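Local coordinates for endonuclease V isoform X2 (Ciona intestinalis, PDB 6OZI), which probably cleaves nucleic acids near inosine in a metal-dependent reaction, with RNA the likely substrate of the eukaryotic enzyme, at residues G39-S44 against E92-E97; A53-V58 against N71-K76; G171-D176 against V190-K195. The protein carries 1 engineered substitution. All blocks are in the same frame, centred on the assembly; numbering follows the deposited sequence.

Contact 1. Residues G39-S44 against E92-E97. With nucleotides of chain C.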
loop_
_atom_site.group_PDB
_atom_site.type_symbol
_atom_site.label_atom_id
_atom_site.label_comp_id
_atom_site.label_asym_id
_atom_site.label_seq_id
_atom_site.Cartn_x
_atom_site.Cartn_y
_atom_site.Cartn_z
ATOM N N GLY A 39 -19.069 11.600 -11.644
ATOM C CA GLY A 39 -19.238 10.376 -10.893
ATOM C C GLY A 39 -18.048 9.441 -11.024
ATOM O O GLY A 39 -17.278 9.500 -11.990
ATOM N N GLY A 40 -17.888 8.595 -10.005
ATOM C CA GLY A 40 -16.953 7.499 -10.066
ATOM C C GLY A 40 -17.641 6.219 -9.634
ATOM O O GLY A 40 -18.677 6.235 -8.967
ATOM N N PHE A 41 -17.055 5.098 -10.040
ATOM C CA PHE A 41 -17.584 3.794 -9.676
ATOM C C PHE A 41 -16.450 2.789 -9.733
ATOM O O PHE A 41 -15.631 2.830 -10.653
ATOM C CB PHE A 41 -18.716 3.351 -10.606
ATOM C CG PHE A 41 -19.027 1.886 -10.518
ATOM C CD1 PHE A 41 -19.895 1.405 -9.555
ATOM C CD2 PHE A 41 -18.443 0.984 -11.396
ATOM C CE1 PHE A 41 -20.183 0.053 -9.473
ATOM C CE2 PHE A 41 -18.726 -0.373 -11.316
ATOM C CZ PHE A 41 -19.599 -0.836 -10.356
ATOM N N ASP A 42 -16.412 1.882 -8.763
ATOM C CA ASP A 42 -15.384 0.852 -8.774
ATOM C C ASP A 42 -15.867 -0.351 -7.977
ATOM O O ASP A 42 -16.884 -0.299 -7.280
ATOM C CB ASP A 42 -14.066 1.384 -8.220
ATOM C CG ASP A 42 -12.874 0.661 -8.780
ATOM O OD1 ASP A 42 -13.052 -0.228 -9.647
ATOM O OD2 ASP A 42 -11.749 0.993 -8.358
ATOM N N VAL A 43 -15.114 -1.445 -8.100
ATOM C CA VAL A 43 -15.391 -2.696 -7.402
ATOM C C VAL A 43 -14.102 -3.208 -6.781
ATOM O O VAL A 43 -13.071 -3.296 -7.458
ATOM C CB VAL A 43 -15.986 -3.763 -8.343
ATOM C CG1 VAL A 43 -16.210 -5.044 -7.596
ATOM C CG2 VAL A 43 -17.313 -3.280 -8.926
ATOM N N SER A 44 -14.162 -3.534 -5.497
ATOM C CA SER A 44 -13.118 -4.237 -4.777
ATOM C C SER A 44 -13.569 -5.677 -4.557
ATOM O O SER A 44 -14.762 -5.946 -4.404
ATOM C CB SER A 44 -12.841 -3.549 -3.439
ATOM O OG SER A 44 -11.830 -4.211 -2.704
ATOM N N GLU A 92 -23.944 -5.149 -13.488
ATOM C CA GLU A 92 -25.002 -5.189 -12.477
ATOM C C GLU A 92 -24.674 -4.340 -11.252
ATOM O O GLU A 92 -25.538 -3.545 -10.828
ATOM C CB GLU A 92 -25.306 -6.641 -12.097
ATOM C CG GLU A 92 -26.340 -6.788 -10.982
ATOM C CD GLU A 92 -27.756 -6.398 -11.406
ATOM O OE1 GLU A 92 -27.976 -6.115 -12.609
ATOM O OE2 GLU A 92 -28.655 -6.378 -10.530
ATOM N N PRO A 93 -23.482 -4.435 -10.642
ATOM C CA PRO A 93 -23.178 -3.532 -9.520
ATOM C C PRO A 93 -23.307 -2.066 -9.895
ATOM O O PRO A 93 -23.758 -1.256 -9.073
ATOM C CB PRO A 93 -21.730 -3.891 -9.159
ATOM C CG PRO A 93 -21.507 -5.238 -9.719
ATOM C CD PRO A 93 -22.352 -5.338 -10.938
ATOM N N PHE A 94 -22.863 -1.698 -11.100
ATOM C CA PHE A 94 -22.991 -0.318 -11.564
ATOM C C PHE A 94 -24.450 0.114 -11.635
ATOM O O PHE A 94 -24.817 1.172 -11.116
ATOM C CB PHE A 94 -22.337 -0.153 -12.928
ATOM C CG PHE A 94 -22.502 1.218 -13.502
ATOM C CD1 PHE A 94 -21.673 2.251 -13.089
ATOM C CD2 PHE A 94 -23.474 1.484 -14.452
ATOM C CE1 PHE A 94 -21.821 3.521 -13.606
ATOM C CE2 PHE A 94 -23.618 2.754 -14.976
ATOM C CZ PHE A 94 -22.794 3.776 -14.550
ATOM N N GLN A 95 -25.285 -0.667 -12.331
ATOM C CA GLN A 95 -26.700 -0.327 -12.455
ATOM C C GLN A 95 -27.362 -0.191 -11.090
ATOM O O GLN A 95 -28.211 0.688 -10.888
ATOM C CB GLN A 95 -27.419 -1.380 -13.299
ATOM C CG GLN A 95 -26.844 -1.544 -14.694
ATOM C CD GLN A 95 -27.757 -0.984 -15.762
ATOM O OE1 GLN A 95 -28.200 0.166 -15.677
ATOM N NE2 GLN A 95 -28.061 -1.802 -16.771
ATOM N N GLN A 96 -27.029 -1.089 -10.160
ATOM C CA GLN A 96 -27.592 -0.998 -8.814
ATOM C C GLN A 96 -27.138 0.278 -8.105
ATOM O O GLN A 96 -27.956 0.999 -7.518
ATOM C CB GLN A 96 -27.235 -2.246 -8.008
ATOM C CG GLN A 96 -27.973 -3.497 -8.477
ATOM C CD GLN A 96 -29.496 -3.333 -8.455
ATOM O OE1 GLN A 96 -30.062 -2.691 -7.561
ATOM N NE2 GLN A 96 -30.162 -3.905 -9.455
ATOM N N GLU A 97 -25.824 0.559 -8.115
ATOM C CA GLU A 97 -25.345 1.795 -7.496
ATOM C C GLU A 97 -26.025 3.009 -8.113
ATOM O O GLU A 97 -26.447 3.922 -7.396
ATOM C CB GLU A 97 -23.823 1.924 -7.626
ATOM C CG GLU A 97 -22.998 0.940 -6.800
ATOM C CD GLU A 97 -23.015 1.247 -5.303
ATOM O OE1 GLU A 97 -23.615 2.261 -4.888
ATOM O OE2 GLU A 97 -22.427 0.463 -4.534
ATOM P P DT C 7 -9.146 -0.855 -10.582
ATOM O OP1 DT C 7 -9.892 0.215 -9.897
ATOM O OP2 DT C 7 -7.758 -0.597 -11.024
ATOM O "O5'" DT C 7 -9.132 -2.175 -9.678
ATOM C "C5'" DT C 7 -10.317 -2.643 -9.040
ATOM C "C4'" DT C 7 -10.019 -3.911 -8.263
ATOM O "O4'" DT C 7 -9.281 -4.828 -9.123
ATOM C "C3'" DT C 7 -9.148 -3.700 -7.016
ATOM O "O3'" DT C 7 -9.540 -4.576 -5.989
ATOM C "C2'" DT C 7 -7.756 -4.038 -7.519
ATOM C "C1'" DT C 7 -8.054 -5.160 -8.509
ATOM N N1 DT C 7 -6.988 -5.302 -9.535
ATOM C C2 DT C 7 -6.254 -6.465 -9.568
ATOM O O2 DT C 7 -6.470 -7.408 -8.831
ATOM N N3 DT C 7 -5.268 -6.496 -10.518
ATOM C C4 DT C 7 -4.930 -5.487 -11.407
ATOM O O4 DT C 7 -4.019 -5.607 -12.220
ATOM C C5 DT C 7 -5.727 -4.283 -11.310
ATOM C C7 DT C 7 -5.454 -3.124 -12.228
ATOM C C6 DT C 7 -6.702 -4.244 -10.380
ATOM P P DA C 8 -8.758 -4.590 -4.581
ATOM O OP1 DA C 8 -9.733 -5.019 -3.559
ATOM O OP2 DA C 8 -8.038 -3.308 -4.405
ATOM O "O5'" DA C 8 -7.680 -5.762 -4.748
ATOM C "C5'" DA C 8 -8.123 -7.110 -4.936
ATOM C "C4'" DA C 8 -7.093 -8.116 -4.437
ATOM O "O4'" DA C 8 -6.046 -8.284 -5.417
ATOM C "C3'" DA C 8 -6.384 -7.756 -3.141
ATOM O "O3'" DA C 8 -6.040 -8.943 -2.467
ATOM C "C2'" DA C 8 -5.142 -7.009 -3.626
ATOM C "C1'" DA C 8 -4.842 -7.701 -4.954
ATOM N N9 DA C 8 -4.363 -6.802 -5.999
ATOM C C8 DA C 8 -4.863 -5.578 -6.334
ATOM N N7 DA C 8 -4.240 -5.012 -7.342
ATOM C C5 DA C 8 -3.268 -5.934 -7.694
ATOM C C6 DA C 8 -2.262 -5.937 -8.689
ATOM N N6 DA C 8 -2.063 -4.932 -9.556
ATOM N N1 DA C 8 -1.468 -7.023 -8.763
ATOM C C2 DA C 8 -1.664 -8.024 -7.900
ATOM N N3 DA C 8 -2.559 -8.129 -6.924
ATOM C C4 DA C 8 -3.337 -7.043 -6.875
#

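Contact 2. Residues A53-V58 against N71-K76. With K (potassium ion), chain E.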
loop_
_atom_site.group_PDB
_atom_site.type_symbol
_atom_site.label_atom_id
_atom_site.label_comp_id
_atom_site.label_asym_id
_atom_site.label_seq_id
_atom_site.Cartn_x
_atom_site.Cartn_y
_atom_site.Cartn_z
ATOM N N ALA A 53 -17.509 -9.231 -2.546
ATOM C CA ALA A 53 -17.015 -8.035 -3.212
ATOM C C ALA A 53 -17.769 -6.830 -2.673
ATOM O O ALA A 53 -18.774 -6.960 -1.972
ATOM C CB ALA A 53 -17.161 -8.140 -4.733
ATOM N N VAL A 54 -17.267 -5.641 -3.001
ATOM C CA VAL A 54 -17.886 -4.383 -2.595
ATOM C C VAL A 54 -17.825 -3.420 -3.774
ATOM O O VAL A 54 -16.744 -3.162 -4.308
ATOM C CB VAL A 54 -17.189 -3.761 -1.371
ATOM C CG1 VAL A 54 -17.732 -2.373 -1.102
ATOM C CG2 VAL A 54 -17.338 -4.654 -0.143
ATOM N N SER A 55 -18.975 -2.907 -4.194
ATOM C CA SER A 55 -19.016 -1.840 -5.179
ATOM C C SER A 55 -19.058 -0.490 -4.472
ATOM O O SER A 55 -19.408 -0.391 -3.297
ATOM C CB SER A 55 -20.222 -1.995 -6.106
ATOM O OG SER A 55 -21.441 -1.782 -5.418
ATOM N N CYS A 56 -18.667 0.555 -5.197
ATOM C CA CYS A 56 -18.722 1.910 -4.664
ATOM C C CYS A 56 -19.030 2.885 -5.788
ATOM O O CYS A 56 -18.465 2.787 -6.884
ATOM C CB CYS A 56 -17.406 2.319 -3.984
ATOM S SG CYS A 56 -17.362 4.051 -3.411
ATOM N N MET A 57 -19.922 3.827 -5.505
ATOM C CA MET A 57 -20.197 4.925 -6.420
ATOM C C MET A 57 -20.016 6.223 -5.650
ATOM O O MET A 57 -20.455 6.332 -4.499
ATOM C CB MET A 57 -21.610 4.825 -7.015
ATOM C CG MET A 57 -22.002 6.001 -7.903
ATOM S SD MET A 57 -23.442 5.674 -8.960
ATOM C CE MET A 57 -22.778 4.519 -10.169
ATOM N N VAL A 58 -19.335 7.185 -6.271
ATOM C CA VAL A 58 -19.064 8.479 -5.665
ATOM C C VAL A 58 -19.526 9.561 -6.626
ATOM O O VAL A 58 -19.633 9.346 -7.834
ATOM C CB VAL A 58 -17.567 8.676 -5.337
ATOM C CG1 VAL A 58 -17.112 7.710 -4.250
ATOM C CG2 VAL A 58 -16.730 8.499 -6.596
ATOM N N ASN A 71 -21.307 5.838 -1.716
ATOM C CA ASN A 71 -22.011 4.666 -1.216
ATOM C C ASN A 71 -21.236 3.416 -1.614
ATOM O O ASN A 71 -20.681 3.349 -2.714
ATOM C CB ASN A 71 -23.455 4.596 -1.739
ATOM C CG ASN A 71 -24.218 3.404 -1.181
ATOM O OD1 ASN A 71 -24.706 3.435 -0.048
ATOM N ND2 ASN A 71 -24.329 2.348 -1.976
ATOM N N THR A 72 -21.196 2.437 -0.709
ATOM C CA THR A 72 -20.608 1.133 -0.986
ATOM C C THR A 72 -21.664 0.061 -0.762
ATOM O O THR A 72 -22.559 0.223 0.063
ATOM C CB THR A 72 -19.389 0.833 -0.094
ATOM O OG1 THR A 72 -19.796 0.803 1.280
ATOM C CG2 THR A 72 -18.312 1.893 -0.273
ATOM N N THR A 73 -21.551 -1.043 -1.499
ATOM C CA THR A 73 -22.531 -2.118 -1.426
ATOM C C THR A 73 -21.816 -3.457 -1.442
ATOM O O THR A 73 -21.003 -3.714 -2.331
ATOM C CB THR A 73 -23.513 -2.057 -2.602
ATOM O OG1 THR A 73 -24.021 -0.726 -2.737
ATOM C CG2 THR A 73 -24.672 -3.011 -2.376
ATOM N N LYS A 74 -22.108 -4.302 -0.459
ATOM C CA LYS A 74 -21.634 -5.678 -0.513
ATOM C C LYS A 74 -22.357 -6.409 -1.638
ATOM O O LYS A 74 -23.591 -6.457 -1.666
ATOM C CB LYS A 74 -21.860 -6.370 0.826
ATOM C CG LYS A 74 -21.380 -7.811 0.875
ATOM C CD LYS A 74 -21.762 -8.458 2.202
ATOM C CE LYS A 74 -21.455 -9.951 2.211
ATOM N NZ LYS A 74 -22.162 -10.652 1.103
ATOM N N VAL A 75 -21.588 -6.967 -2.570
ATOM C CA VAL A 75 -22.119 -7.573 -3.780
ATOM C C VAL A 75 -21.432 -8.908 -4.008
ATOM O O VAL A 75 -20.328 -9.163 -3.509
ATOM C CB VAL A 75 -21.946 -6.678 -5.025
ATOM C CG1 VAL A 75 -22.637 -5.339 -4.823
ATOM C CG2 VAL A 75 -20.476 -6.497 -5.338
ATOM N N LYS A 76 -22.120 -9.779 -4.736
ATOM C CA LYS A 76 -21.554 -11.025 -5.230
ATOM C C LYS A 76 -21.316 -10.871 -6.725
ATOM O O LYS A 76 -22.260 -10.634 -7.486
ATOM C CB LYS A 76 -22.484 -12.201 -4.929
ATOM C CG LYS A 76 -22.501 -12.597 -3.451
ATOM C CD LYS A 76 -23.731 -13.436 -3.076
ATOM C CE LYS A 76 -23.906 -14.640 -3.995
ATOM N NZ LYS A 76 -25.135 -15.414 -3.646
HETATM K K K E . -24.391 1.326 1.825
HETATM O O HOH W 1 -25.744 -0.152 -0.558
HETATM O O HOH W 2 -22.346 0.443 3.365
HETATM O O HOH W 3 -22.095 3.462 2.402
#

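Contact 3. Residues G171-D176 against V190-K195. With nucleotides of chain D.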
loop_
_atom_site.group_PDB
_atom_site.type_symbol
_atom_site.label_atom_id
_atom_site.label_comp_id
_atom_site.label_asym_id
_atom_site.label_seq_id
_atom_site.Cartn_x
_atom_site.Cartn_y
_atom_site.Cartn_z
ATOM N N GLY A 171 8.352 17.880 -25.267
ATOM C CA GLY A 171 7.514 18.671 -24.396
ATOM C C GLY A 171 6.035 18.357 -24.466
ATOM O O GLY A 171 5.251 19.020 -23.778
ATOM N N GLY A 172 5.624 17.387 -25.274
ATOM C CA GLY A 172 4.223 17.051 -25.363
ATOM C C GLY A 172 3.749 16.289 -24.148
ATOM O O GLY A 172 4.536 15.781 -23.351
ATOM N N ASN A 173 2.424 16.215 -24.005
ATOM C CA ASN A 173 1.833 15.463 -22.908
ATOM C C ASN A 173 0.630 14.631 -23.330
ATOM O O ASN A 173 0.018 13.990 -22.469
ATOM C CB ASN A 173 1.430 16.407 -21.750
ATOM C CG ASN A 173 0.274 17.333 -22.108
ATOM O OD1 ASN A 173 0.171 17.816 -23.233
ATOM N ND2 ASN A 173 -0.592 17.596 -21.139
ATOM N N GLU A 174 0.289 14.599 -24.619
ATOM C CA GLU A 174 -0.845 13.839 -25.139
ATOM C C GLU A 174 -0.432 13.153 -26.432
ATOM O O GLU A 174 0.177 13.783 -27.300
ATOM C CB GLU A 174 -2.049 14.750 -25.398
ATOM C CG GLU A 174 -2.688 15.293 -24.136
ATOM C CD GLU A 174 -3.795 16.284 -24.422
ATOM O OE1 GLU A 174 -3.668 17.058 -25.389
ATOM O OE2 GLU A 174 -4.796 16.292 -23.681
ATOM N N LEU A 175 -0.756 11.869 -26.560
ATOM C CA LEU A 175 -0.383 11.073 -27.723
ATOM C C LEU A 175 -1.590 10.268 -28.182
ATOM O O LEU A 175 -2.153 9.498 -27.401
ATOM C CB LEU A 175 0.772 10.129 -27.386
ATOM C CG LEU A 175 1.158 9.169 -28.508
ATOM C CD1 LEU A 175 1.877 9.944 -29.601
ATOM C CD2 LEU A 175 2.004 8.008 -28.012
ATOM N N ASP A 176 -1.967 10.411 -29.448
ATOM C CA ASP A 176 -3.063 9.612 -29.974
ATOM C C ASP A 176 -2.618 8.166 -30.120
ATOM O O ASP A 176 -1.539 7.888 -30.649
ATOM C CB ASP A 176 -3.544 10.144 -31.326
ATOM C CG ASP A 176 -4.196 11.505 -31.225
ATOM O OD1 ASP A 176 -5.245 11.606 -30.554
ATOM O OD2 ASP A 176 -3.699 12.457 -31.859
ATOM N N VAL A 190 -2.247 10.288 -21.931
ATOM C CA VAL A 190 -2.164 11.632 -21.379
ATOM C C VAL A 190 -1.345 11.626 -20.100
ATOM O O VAL A 190 -1.213 10.607 -19.409
ATOM C CB VAL A 190 -3.556 12.247 -21.110
ATOM C CG1 VAL A 190 -4.379 12.288 -22.394
ATOM C CG2 VAL A 190 -4.281 11.493 -19.998
ATOM N N LEU A 191 -0.791 12.797 -19.797
ATOM C CA LEU A 191 0.008 13.023 -18.597
ATOM C C LEU A 191 -0.317 14.437 -18.124
ATOM O O LEU A 191 0.251 15.411 -18.625
ATOM C CB LEU A 191 1.488 12.845 -18.909
ATOM C CG LEU A 191 2.480 12.618 -17.776
ATOM C CD1 LEU A 191 3.806 12.198 -18.389
ATOM C CD2 LEU A 191 2.660 13.878 -16.929
ATOM N N TYR A 192 -1.204 14.547 -17.137
ATOM C CA TYR A 192 -1.658 15.846 -16.663
ATOM C C TYR A 192 -1.143 16.203 -15.283
ATOM O O TYR A 192 -0.908 17.383 -15.014
ATOM C CB TYR A 192 -3.193 15.894 -16.638
ATOM C CG TYR A 192 -3.832 15.773 -18.002
ATOM C CD1 TYR A 192 -3.281 16.408 -19.105
ATOM C CD2 TYR A 192 -4.979 15.009 -18.190
ATOM C CE1 TYR A 192 -3.865 16.302 -20.354
ATOM C CE2 TYR A 192 -5.571 14.894 -19.438
ATOM C CZ TYR A 192 -5.009 15.540 -20.515
ATOM O OH TYR A 192 -5.589 15.428 -21.757
ATOM N N ALA A 193 -0.901 15.217 -14.434
ATOM C CA ALA A 193 -0.484 15.490 -13.071
ATOM C C ALA A 193 0.997 15.849 -13.019
ATOM O O ALA A 193 1.794 15.348 -13.813
ATOM C CB ALA A 193 -0.740 14.273 -12.191
ATOM N N PRO A 194 1.390 16.713 -12.091
ATOM C CA PRO A 194 2.816 16.996 -11.917
ATOM C C PRO A 194 3.523 15.806 -11.288
ATOM O O PRO A 194 2.900 14.908 -10.713
ATOM C CB PRO A 194 2.832 18.216 -10.987
ATOM C CG PRO A 194 1.566 18.095 -10.202
ATOM C CD PRO A 194 0.548 17.478 -11.152
ATOM N N LYS A 195 4.848 15.787 -11.452
ATOM C CA LYS A 195 5.717 14.771 -10.850
ATOM C C LYS A 195 5.334 13.359 -11.298
ATOM O O LYS A 195 5.571 12.381 -10.581
ATOM C CB LYS A 195 5.681 14.879 -9.319
ATOM C CG LYS A 195 5.983 16.281 -8.816
ATOM C CD LYS A 195 5.930 16.403 -7.302
ATOM C CE LYS A 195 6.246 17.842 -6.887
ATOM N NZ LYS A 195 6.585 17.998 -5.435
ATOM P P DA D 12 0.752 10.207 -8.108
ATOM O OP1 DA D 12 0.614 11.348 -9.040
ATOM O OP2 DA D 12 -0.245 9.108 -8.105
ATOM O "O5'" DA D 12 2.196 9.548 -8.291
ATOM C "C5'" DA D 12 3.315 10.371 -8.581
ATOM C "C4'" DA D 12 4.584 9.552 -8.588
ATOM O "O4'" DA D 12 4.832 9.068 -7.254
ATOM C "C3'" DA D 12 4.542 8.314 -9.468
ATOM O "O3'" DA D 12 5.032 8.630 -10.765
ATOM C "C2'" DA D 12 5.483 7.356 -8.743
ATOM C "C1'" DA D 12 5.269 7.727 -7.286
ATOM N N9 DA D 12 4.277 6.891 -6.620
ATOM C C8 DA D 12 2.919 7.040 -6.634
ATOM N N7 DA D 12 2.279 6.126 -5.940
ATOM C C5 DA D 12 3.288 5.322 -5.447
ATOM C C6 DA D 12 3.275 4.173 -4.640
ATOM N N6 DA D 12 2.160 3.620 -4.161
ATOM N N1 DA D 12 4.460 3.619 -4.338
ATOM C C2 DA D 12 5.577 4.184 -4.817
ATOM N N3 DA D 12 5.717 5.252 -5.583
ATOM C C4 DA D 12 4.525 5.782 -5.863
#

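Contact 1. Residues G39-S44 against E92-E97
The ring of Phe41 is the main bump on the strand side, and Pro93, Phe94 and Glu97 of the helix form the hollow that takes it. Phe41 points toward the helix, and its CG lies anti to the backbone N (chi1 164°). Phe94 covers one face of this ring. Phe94 CB makes a CH-pi contact, 4.0 Å from the Phe41 ring centroid and over the face. Phe94 CD1 comes down nearer the rim, 3.7 Å from Phe41 CG. The two rings form a T-shaped pair, with the edge of Phe94 toward the face of Phe41 and the planes at 86°. The edge of the Phe41 ring is lined as well. Pro93 CB sits 3.9 Å from Phe41 CZ, and Glu97 CG is 4.0 Å from Phe41 CE1, both near the ring plane. Val43 CG2 adds a looser touch, 4.5 Å from Pro93 CB. An alanine in place of Phe41 has no ring, and would probably open a gap beside Pro93 and Glu97 and leave the Phe94 edge without the face it packs on. Phe94 also packs on Leu132 of helix 128-136 and on Leu115. Glu97 meets the ring with its CG, while its carboxylate is hydrogen-bonded to Ser55, Thr73 and Asn71. The side-chain ends of Asp42 and Ser44 approach phosphates of DNA chain C. Asp42 OD2 lies 2.5 Å from OP1 of DT7 and accepts a hydrogen bond from the engineered Asn233. Ser44 OG donates a hydrogen bond to OP1 of DA8, very short at 2.4 Å and of doubtful length. A central strand with a helix packed on one face and the nucleic acid backbone near residues of the other is characteristic of the RNase H-like fold of endonuclease V.

Contact 2. Residues A53-V58 against N71-K76
Ala53, Ser55 and Met57 pair with Val75, Thr73 and Asn71 through main-chain hydrogen bonds. There are six, two for each pair. The bond from Val75 N to Ala53 O is nearly straight at 174°. Its return bond, Ala53 N to Val75 O, is more bent at 131°. Weaker CA-H...O contacts lie between these rungs, among them Thr72 CA to Ser55 O at 3.0 Å and Cys56 CA to Asn71 O at 3.1 Å. Val54 with Lys74 and Cys56 with Thr72 are the non-hydrogen-bonded pairs.

This is the antiparallel hairpin of strands 52-61 and 67-76, with 67-76 the outermost strand on this side of the RNase H-like sheet. Strand 52-61 joins it to strand 37-45.

Apolar touches lie on both faces. On one, the Val54 and Thr72 side chains cross at a slant, with Val54 CG1 3.7 Å from Thr72 CB, and Thr72 CG2 reaches Cys56 CB at 3.8 Å. On the other, Ala53 CB meets Val75 CG2 at 3.7 Å. Met57 turns its end away from strand 71-76, onto Phe94 and Leu101 of the helix.

Among polar side chains, Ser55 OG lies 3.5 Å from Thr73 CB, and both hydroxyls are hydrogen-bonded to Glu97.

Metal binding is the work of strand 71-76. A potassium ion takes Asn71 OD1 and Thr72 O, each at 2.8 Å, and three waters. Asn71 CG, anti to the backbone N (chi1 -178°), lies 3.7 Å from the ion. Asn71 ND2 donates to water 1, itself a potassium ligand, and to Glu97 OE1, which probably favours this orientation of the amide.

Contact 3. Residues G171-D176 against V190-K195
Glu174 and Val190 make an antiparallel non-hydrogen-bonded pair, CA to CA 4.6 Å, where outermost strand 174-179 meets the end of strand 184-190. The chain enters this pair from helix 157-169. Gly171, at positive phi, closes that helix in a Schellman motif. Beyond the pair, Leu191 N donates a weak, bent hydrogen bond to Asn173 O at 3.0 Å, and Val190 CA lies 3.4 Å from the same oxygen in a CA-H...O contact.

Asn173 also uses its side chain. Its CG stands between the backbone N and the carbonyl carbon (chi1 68°). From there ND2 makes a weak hydrogen bond to Leu191 O, 3.4 Å long. Both main-chain polar groups of Leu191 are thus met by one residue. The same ND2 lies at the edge of the Tyr192 ring, 3.6 Å from CD1. The amide and ring planes are 68° apart, and the two side chains cross at about a right angle.

Glu174 runs extended beyond CG. Its CG packs on Val190 CG1 at 3.9 Å, and its carboxylate lies at the edge of the Tyr192 ring. The 2.3 Å between Glu174 OE2 and Tyr192 OH is too short to be sound, so the detail of this meeting is doubtful. One face of the Tyr192 ring has Val190 CB over its rim. Tyr192 also packs on Ala214 and Lys218 of helix 210-219. Farther on, Lys195 O comes 3.6 Å from C4' of DA12 in DNA chain D.

The two hydrogen bonds between the segments are weak and both involve Asn173. Apart from the doubtful Glu174-Tyr192 meeting, the rest is van der Waals touches, so this join is probably looser than a regular strand pair.

In the fold
Contacts 1 and 2 touch, with centres about 6 Å apart. Contact 2 is nested inside the chain loop closed by contact 1. Glu97 of contact 1 joins them: its OE2 lies 2.6 Å from Ser55 OG and 2.7 Å from Thr73 OG1. Its side chain is about 7 Å from the potassium ion. Asp42 of contact 1, near Asp116 and the engineered Asn233, probably lies at the metal-dependent active site. Contact 1 meets DNA chain C, contact 3 chain D; contact 2 stays about 7 Å from the nucleic acid at its nearest atom. Contact 3 lies at the other edge of the same sheet, its centre about 28 Å from that of contact 1 and 32 Å from that of contact 2.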